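Local coordinates for protein glycosyltransferase Gtf1 (PDB 4PQG) that belongs to the GT-B class of glycosyltransferases and holds uridine-5'-diphosphate in a pocket of its fold, at residues Lys341-Leu346 / Phe362-Ser367; Leu373-Ile378 / Ile387-His392. All blocks are in the same frame, centred on the assembly; numbering follows the deposited sequence.

How the contacts relate
Both contacts lie in the part of the chain that matches glycosyl transferases group 1, a GT-B family, with centres about 7 Å apart. They come in series: contact 1 joins the helix 343-353 to the strand 361-365, and contact 2 then joins the helix 371-380 to the strand 387-391, two successive beta-alpha-beta units of one parallel sheet. The two strands are neighbours, probably hydrogen-bonded from Ile-364 O to Lys-390 N (2.8 Å) and from Gly-366 N to Gly-391 O (2.8 Å). The helices also meet, Asp-344 CB lying 3.5 Å from Ile-377 CD1. Toward the C-terminal ends of these strands, Gly-366 and His-392 both border uridine-5'-diphosphate, so two neighbouring strands both lead to the pocket.

Contact 1: residues Lys341-Leu346 / Phe362-Ser367. With UDP (uridine-5'-diphosphate), chain C.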
loop_
_atom_site.group_PDB
_atom_site.type_symbol
_atom_site.label_atom_id
_atom_site.label_comp_id
_atom_site.label_asym_id
_atom_site.label_seq_id
_atom_site.Cartn_x
_atom_site.Cartn_y
_atom_site.Cartn_z
ATOM N N LYS A 341 -10.386 7.121 -8.795
ATOM C CA LYS A 341 -11.509 6.795 -7.891
ATOM C C LYS A 341 -12.698 7.763 -8.071
ATOM O O LYS A 341 -13.801 7.483 -7.609
ATOM C CB LYS A 341 -11.056 6.806 -6.415
ATOM C CG LYS A 341 -9.909 5.839 -6.077
ATOM C CD LYS A 341 -10.346 4.360 -6.105
ATOM C CE LYS A 341 -9.163 3.427 -5.868
ATOM N NZ LYS A 341 -9.557 2.043 -5.452
ATOM N N HIS A 342 -12.450 8.902 -8.727
ATOM C CA HIS A 342 -13.489 9.889 -9.080
ATOM C C HIS A 342 -14.415 10.230 -7.956
ATOM O O HIS A 342 -15.639 10.326 -8.156
ATOM C CB HIS A 342 -14.323 9.409 -10.269
ATOM C CG HIS A 342 -13.504 8.972 -11.446
ATOM N ND1 HIS A 342 -13.006 9.845 -12.349
ATOM C CD2 HIS A 342 -13.093 7.706 -11.850
ATOM C CE1 HIS A 342 -12.315 9.168 -13.290
ATOM N NE2 HIS A 342 -12.374 7.856 -12.985
ATOM N N ILE A 343 -13.859 10.431 -6.765
ATOM C CA ILE A 343 -14.677 10.759 -5.604
ATOM C C ILE A 343 -15.444 12.063 -5.841
ATOM O O ILE A 343 -16.534 12.246 -5.288
ATOM C CB ILE A 343 -13.863 10.762 -4.297
ATOM C CG1 ILE A 343 -13.298 9.360 -4.028
ATOM C CG2 ILE A 343 -14.731 11.173 -3.117
ATOM C CD1 ILE A 343 -12.261 9.322 -2.930
ATOM N N ASP A 344 -14.906 12.932 -6.702
ATOM C CA ASP A 344 -15.589 14.195 -7.012
ATOM C C ASP A 344 -16.973 13.978 -7.610
ATOM O O ASP A 344 -17.909 14.707 -7.285
ATOM C CB ASP A 344 -14.734 15.124 -7.881
ATOM C CG ASP A 344 -14.291 14.473 -9.173
ATOM O OD1 ASP A 344 -13.739 13.351 -9.101
ATOM O OD2 ASP A 344 -14.491 15.084 -10.251
ATOM N N TRP A 345 -17.108 12.960 -8.458
ATOM C CA TRP A 345 -18.414 12.552 -8.965
ATOM C C TRP A 345 -19.348 12.148 -7.862
ATOM O O TRP A 345 -20.531 12.512 -7.896
ATOM C CB TRP A 345 -18.291 11.441 -10.005
ATOM C CG TRP A 345 -17.498 11.816 -11.237
ATOM C CD1 TRP A 345 -17.129 13.087 -11.660
ATOM C CD2 TRP A 345 -16.982 10.910 -12.277
ATOM N NE1 TRP A 345 -16.426 13.028 -12.834
ATOM C CE2 TRP A 345 -16.299 11.761 -13.260
ATOM C CE3 TRP A 345 -16.992 9.533 -12.468
ATOM C CZ2 TRP A 345 -15.674 11.238 -14.382
ATOM C CZ3 TRP A 345 -16.348 9.008 -13.598
ATOM C CH2 TRP A 345 -15.710 9.848 -14.538
ATOM N N LEU A 346 -18.846 11.410 -6.864
ATOM C CA LEU A 346 -19.678 11.021 -5.724
ATOM C C LEU A 346 -20.130 12.217 -4.894
ATOM O O LEU A 346 -21.295 12.273 -4.457
ATOM C CB LEU A 346 -18.957 10.022 -4.801
ATOM C CG LEU A 346 -18.603 8.669 -5.419
ATOM C CD1 LEU A 346 -17.884 7.819 -4.378
ATOM C CD2 LEU A 346 -19.866 7.974 -5.920
ATOM N N PHE A 362 -22.230 11.879 4.049
ATOM C CA PHE A 362 -21.248 11.200 3.198
ATOM C C PHE A 362 -19.876 11.423 3.800
ATOM O O PHE A 362 -19.366 12.529 3.752
ATOM C CB PHE A 362 -21.297 11.759 1.759
ATOM C CG PHE A 362 -20.331 11.101 0.789
ATOM C CD1 PHE A 362 -19.953 9.760 0.928
ATOM C CD2 PHE A 362 -19.835 11.815 -0.299
ATOM C CE1 PHE A 362 -19.082 9.161 0.015
ATOM C CE2 PHE A 362 -18.973 11.217 -1.210
ATOM C CZ PHE A 362 -18.595 9.888 -1.051
ATOM N N ASP A 363 -19.312 10.370 4.394
ATOM C CA ASP A 363 -17.953 10.406 4.943
ATOM C C ASP A 363 -16.967 9.774 3.977
ATOM O O ASP A 363 -17.224 8.696 3.429
ATOM C CB ASP A 363 -17.904 9.719 6.318
ATOM C CG ASP A 363 -18.449 10.604 7.433
ATOM O OD1 ASP A 363 -18.551 11.846 7.242
ATOM O OD2 ASP A 363 -18.769 10.055 8.510
ATOM N N ILE A 364 -15.850 10.467 3.764
ATOM C CA ILE A 364 -14.833 10.069 2.789
ATOM C C ILE A 364 -13.525 9.732 3.511
ATOM O O ILE A 364 -12.873 10.615 4.065
ATOM C CB ILE A 364 -14.608 11.174 1.715
ATOM C CG1 ILE A 364 -15.887 11.420 0.902
ATOM C CG2 ILE A 364 -13.472 10.804 0.772
ATOM C CD1 ILE A 364 -15.869 12.704 0.076
ATOM N N TYR A 365 -13.165 8.454 3.509
ATOM C CA TYR A 365 -11.942 7.964 4.161
ATOM C C TYR A 365 -10.820 7.780 3.144
ATOM O O TYR A 365 -11.065 7.378 2.016
ATOM C CB TYR A 365 -12.218 6.641 4.869
ATOM C CG TYR A 365 -13.108 6.805 6.077
ATOM C CD1 TYR A 365 -12.567 6.938 7.352
ATOM C CD2 TYR A 365 -14.492 6.854 5.939
ATOM C CE1 TYR A 365 -13.373 7.104 8.460
ATOM C CE2 TYR A 365 -15.312 7.018 7.045
ATOM C CZ TYR A 365 -14.748 7.152 8.297
ATOM O OH TYR A 365 -15.566 7.316 9.388
ATOM N N GLY A 366 -9.599 8.095 3.552
ATOM C CA GLY A 366 -8.427 7.947 2.688
ATOM C C GLY A 366 -7.614 9.228 2.590
ATOM O O GLY A 366 -7.995 10.255 3.149
ATOM N N SER A 367 -6.484 9.155 1.890
ATOM C CA SER A 367 -5.622 10.315 1.663
ATOM C C SER A 367 -5.222 10.365 0.212
ATOM O O SER A 367 -5.269 9.357 -0.480
ATOM C CB SER A 367 -4.352 10.241 2.512
ATOM O OG SER A 367 -4.706 10.140 3.869
HETATM N N1 UDP C . -7.788 1.919 3.619
HETATM C C2 UDP C . -7.610 2.209 4.989
HETATM N N3 UDP C . -8.033 3.372 5.462
HETATM C C4 UDP C . -8.621 4.297 4.690
HETATM C C5 UDP C . -8.810 4.053 3.327
HETATM C C6 UDP C . -8.377 2.825 2.811
HETATM O O2 UDP C . -7.072 1.381 5.766
HETATM O O4 UDP C . -8.994 5.369 5.219
HETATM C "C1'" UDP C . -7.346 0.604 3.131
HETATM C "C2'" UDP C . -8.576 -0.267 2.891
HETATM O "O2'" UDP C . -9.041 -0.960 4.066
HETATM C "C3'" UDP C . -8.148 -1.239 1.804
HETATM C "C4'" UDP C . -7.030 -0.500 1.073
HETATM O "O4'" UDP C . -6.717 0.667 1.850
HETATM O "O3'" UDP C . -7.623 -2.442 2.377
HETATM C "C5'" UDP C . -7.440 -0.039 -0.324
HETATM O "O5'" UDP C . -7.521 -1.177 -1.166
HETATM P PA UDP C . -8.438 -1.183 -2.482
HETATM O O1A UDP C . -8.290 -2.516 -3.165
HETATM O O2A UDP C . -9.816 -0.740 -2.051
HETATM O O3A UDP C . -7.978 0.072 -3.387
HETATM P PB UDP C . -6.574 0.408 -4.098
HETATM O O1B UDP C . -6.976 0.938 -5.455
HETATM O O2B UDP C . -5.913 1.430 -3.187
HETATM O O3B UDP C . -5.833 -0.910 -4.222
#
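The Phe-362 ring carries Ile-364 CG1 on one face, 3.6 Å above the plane and nearer the ring's margin than its middle, while Leu-346 CB approaches the ring obliquely, 3.8 Å from Phe-362 CZ. With CG anti to the backbone N (chi1 -179°), Phe-362 reaches across to the helix, and the Leu-346 side chain crosses it at about a right angle. His-342, at the N-cap position of the helix 343-353, lies over one face of the Trp-345 ring, its ND1 3.4 Å above that plane near the rim. One helix turn before Leu-346, Ile-343 slides past Ile-364 in the opposite direction, with CG2 3.7 Å from Ile-364 CD1. These apolar pairs bind helix to strand within the beta-alpha-beta unit formed by the strand 330-334, the helix 343-353 and the strand 361-365, part of a GT-B glycosyltransferase domain; all four residues are buried. Both segments also border uridine-5'-diphosphate. The Lys-341 chain, bent at chi2 (-71°), brings NZ to O1B of uridine-5'-diphosphate at 2.8 Å, with a weak second bond to O3A, and NZ also forms a salt bridge with Glu-412. At the strand end, Tyr-365 CB lies 3.5 Å from the uracil O4.

Contact 2: residues Leu373-Ile378 / Ile387-His392; sequences LLREII and IQLKGH. With UDP (uridine-5'-diphosphate), chain C.
Helix 371-380 and strand 387-391 form the second half of a beta-alpha-beta unit that starts at the strand 361-365, and here Ile-378 of the helix packs on Ile-387 and Leu-389 of the strand. The axes of the short segments run nearly antiparallel, at 157°, with a closest approach of 9.5 Å. Ile-378 CD1 reaches between two strand side chains, lying 3.8 Å from Ile-387 CG2 and equally close to Leu-389 CD1. Its CG1 stands anti to the carbonyl carbon (chi1 -64°) and carries CD1 toward the strand, while the other branch, CG2, lies 3.8 Å from the carbonyl oxygen of Ile-387. One turn earlier, Leu-374 CB touches Leu-389 CD1 more loosely, at 4.2 Å. The two methyls of Leu-389 thus divide their contacts: CD1 serves Ile-378 and Leu-374, and CD2 serves Arg-375, whose CG and NH2 both approach it. Arg-375 crosses Leu-389 at about a right angle; the bend at chi3 (-80°) turns the guanidinium toward the strand, and NH2 comes obliquely to within 4.0 Å of Leu-389 CD2, at the exposed border of an otherwise largely buried contact. Within the parallel sheet of this GT-B domain, 387-391 is an outermost strand beside 361-365; Ile-387 also packs on Phe-362, and Leu-374 on Ile-343. Toward the C-terminal end of this segment the chain reaches the pocket of uridine-5'-diphosphate, where the imidazole of His-392 lies against the uracil, with N3 of the uracil 3.3 Å above the middle of the histidine ring. Tyr-27 OH hydrogen-bonds His-392 NE2, and the carbonyl oxygen of Gly-391 lies 3.6 Å from the uracil O4.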
loop_
_atom_site.group_PDB
_atom_site.type_symbol
_atom_site.label_atom_id
_atom_site.label_comp_id
_atom_site.label_asym_id
_atom_site.label_seq_id
_atom_site.Cartn_x
_atom_site.Cartn_y
_atom_site.Cartn_z
ATOM N N LEU A 373 -9.288 19.393 -4.492
ATOM C CA LEU A 373 -10.507 19.462 -5.287
ATOM C C LEU A 373 -11.757 19.149 -4.457
ATOM O O LEU A 373 -12.756 19.864 -4.546
ATOM C CB LEU A 373 -10.413 18.557 -6.531
ATOM C CG LEU A 373 -11.675 18.406 -7.388
ATOM C CD1 LEU A 373 -12.188 19.762 -7.879
ATOM C CD2 LEU A 373 -11.437 17.471 -8.570
ATOM N N LEU A 374 -11.693 18.106 -3.629
ATOM C CA LEU A 374 -12.856 17.677 -2.863
ATOM C C LEU A 374 -13.340 18.752 -1.866
ATOM O O LEU A 374 -14.538 19.020 -1.778
ATOM C CB LEU A 374 -12.594 16.342 -2.167
ATOM C CG LEU A 374 -12.300 15.112 -3.034
ATOM C CD1 LEU A 374 -12.170 13.887 -2.131
ATOM C CD2 LEU A 374 -13.359 14.882 -4.112
ATOM N N ARG A 375 -12.396 19.348 -1.134
ATOM C CA ARG A 375 -12.664 20.485 -0.257
ATOM C C ARG A 375 -13.274 21.678 -1.006
ATOM O O ARG A 375 -14.159 22.358 -0.485
ATOM C CB ARG A 375 -11.375 20.928 0.436
ATOM C CG ARG A 375 -10.933 20.000 1.546
ATOM C CD ARG A 375 -9.890 20.638 2.445
ATOM N NE ARG A 375 -8.555 20.590 1.846
ATOM C CZ ARG A 375 -7.654 19.627 2.059
ATOM N NH1 ARG A 375 -6.473 19.694 1.464
ATOM N NH2 ARG A 375 -7.923 18.604 2.869
ATOM N N GLU A 376 -12.784 21.923 -2.218
ATOM C CA GLU A 376 -13.282 22.995 -3.064
ATOM C C GLU A 376 -14.755 22.783 -3.465
ATOM O O GLU A 376 -15.562 23.707 -3.341
ATOM C CB GLU A 376 -12.371 23.157 -4.281
ATOM C CG GLU A 376 -12.886 24.074 -5.373
ATOM C CD GLU A 376 -12.036 23.973 -6.635
ATOM O OE1 GLU A 376 -10.811 24.203 -6.546
ATOM O OE2 GLU A 376 -12.594 23.654 -7.712
ATOM N N ILE A 377 -15.092 21.576 -3.923
ATOM C CA ILE A 377 -16.469 21.219 -4.258
ATOM C C ILE A 377 -17.409 21.361 -3.049
ATOM O O ILE A 377 -18.497 21.946 -3.157
ATOM C CB ILE A 377 -16.571 19.786 -4.854
ATOM C CG1 ILE A 377 -15.729 19.683 -6.127
ATOM C CG2 ILE A 377 -18.022 19.418 -5.159
ATOM C CD1 ILE A 377 -15.524 18.270 -6.625
ATOM N N ILE A 378 -16.977 20.835 -1.906
ATOM C CA ILE A 378 -17.740 20.905 -0.671
ATOM C C ILE A 378 -17.967 22.364 -0.245
ATOM O O ILE A 378 -19.101 22.747 0.079
ATOM C CB ILE A 378 -17.051 20.085 0.440
ATOM C CG1 ILE A 378 -17.027 18.603 0.049
ATOM C CG2 ILE A 378 -17.745 20.264 1.783
ATOM C CD1 ILE A 378 -16.050 17.772 0.867
ATOM N N ILE A 387 -20.951 16.517 4.249
ATOM C CA ILE A 387 -19.880 15.820 3.514
ATOM C C ILE A 387 -18.525 16.174 4.137
ATOM O O ILE A 387 -18.157 17.363 4.210
ATOM C CB ILE A 387 -19.878 16.136 1.994
ATOM C CG1 ILE A 387 -21.255 15.860 1.381
ATOM C CG2 ILE A 387 -18.832 15.285 1.264
ATOM C CD1 ILE A 387 -21.444 16.363 -0.038
ATOM N N GLN A 388 -17.800 15.147 4.594
ATOM C CA GLN A 388 -16.527 15.336 5.309
ATOM C C GLN A 388 -15.422 14.331 4.936
ATOM O O GLN A 388 -15.691 13.163 4.660
ATOM C CB GLN A 388 -16.747 15.321 6.826
ATOM C CG GLN A 388 -17.415 16.585 7.350
ATOM C CD GLN A 388 -18.037 16.415 8.724
ATOM O OE1 GLN A 388 -17.750 15.452 9.443
ATOM N NE2 GLN A 388 -18.912 17.362 9.095
ATOM N N LEU A 389 -14.187 14.831 4.935
ATOM C CA LEU A 389 -12.987 14.037 4.722
ATOM C C LEU A 389 -12.475 13.602 6.080
ATOM O O LEU A 389 -12.196 14.427 6.948
ATOM C CB LEU A 389 -11.912 14.865 4.009
ATOM C CG LEU A 389 -11.897 15.024 2.480
ATOM C CD1 LEU A 389 -13.248 15.439 1.923
ATOM C CD2 LEU A 389 -10.831 16.031 2.068
ATOM N N LYS A 390 -12.350 12.301 6.253
ATOM C CA LYS A 390 -12.001 11.743 7.551
ATOM C C LYS A 390 -10.525 11.391 7.674
ATOM O O LYS A 390 -10.066 11.082 8.761
ATOM C CB LYS A 390 -12.846 10.502 7.834
ATOM C CG LYS A 390 -14.349 10.739 7.739
ATOM C CD LYS A 390 -14.834 11.751 8.772
ATOM C CE LYS A 390 -15.116 11.053 10.090
ATOM N NZ LYS A 390 -15.234 12.044 11.202
ATOM N N GLY A 391 -9.786 11.430 6.567
ATOM C CA GLY A 391 -8.381 11.004 6.586
ATOM C C GLY A 391 -8.275 9.505 6.391
ATOM O O GLY A 391 -9.286 8.820 6.227
ATOM N N HIS A 392 -7.047 8.991 6.402
ATOM C CA HIS A 392 -6.815 7.548 6.275
ATOM C C HIS A 392 -6.963 6.962 7.641
ATOM O O HIS A 392 -6.290 7.402 8.580
ATOM C CB HIS A 392 -5.416 7.283 5.718
ATOM C CG HIS A 392 -5.189 5.854 5.299
ATOM N ND1 HIS A 392 -5.333 5.440 4.023
ATOM C CD2 HIS A 392 -4.807 4.730 6.040
ATOM C CE1 HIS A 392 -5.072 4.124 3.944
ATOM N NE2 HIS A 392 -4.750 3.687 5.184
HETATM N N1 UDP C . -7.788 1.919 3.619
HETATM C C2 UDP C . -7.610 2.209 4.989
HETATM N N3 UDP C . -8.033 3.372 5.462
HETATM C C4 UDP C . -8.621 4.297 4.690
HETATM C C5 UDP C . -8.810 4.053 3.327
HETATM C C6 UDP C . -8.377 2.825 2.811
HETATM O O2 UDP C . -7.072 1.381 5.766
HETATM O O4 UDP C . -8.994 5.369 5.219
HETATM C "C1'" UDP C . -7.346 0.604 3.131
HETATM C "C2'" UDP C . -8.576 -0.267 2.891
HETATM O "O2'" UDP C . -9.041 -0.960 4.066
HETATM C "C3'" UDP C . -8.148 -1.239 1.804
HETATM C "C4'" UDP C . -7.030 -0.500 1.073
HETATM O "O4'" UDP C . -6.717 0.667 1.850
HETATM O "O3'" UDP C . -7.623 -2.442 2.377
HETATM C "C5'" UDP C . -7.440 -0.039 -0.324
HETATM O "O5'" UDP C . -7.521 -1.177 -1.166
HETATM P PA UDP C . -8.438 -1.183 -2.482
HETATM O O1A UDP C . -8.290 -2.516 -3.165
HETATM O O2A UDP C . -9.816 -0.740 -2.051
HETATM O O3A UDP C . -7.978 0.072 -3.387
HETATM P PB UDP C . -6.574 0.408 -4.098
HETATM O O1B UDP C . -6.976 0.938 -5.455
HETATM O O2B UDP C . -5.913 1.430 -3.187
HETATM O O3B UDP C . -5.833 -0.910 -4.222
#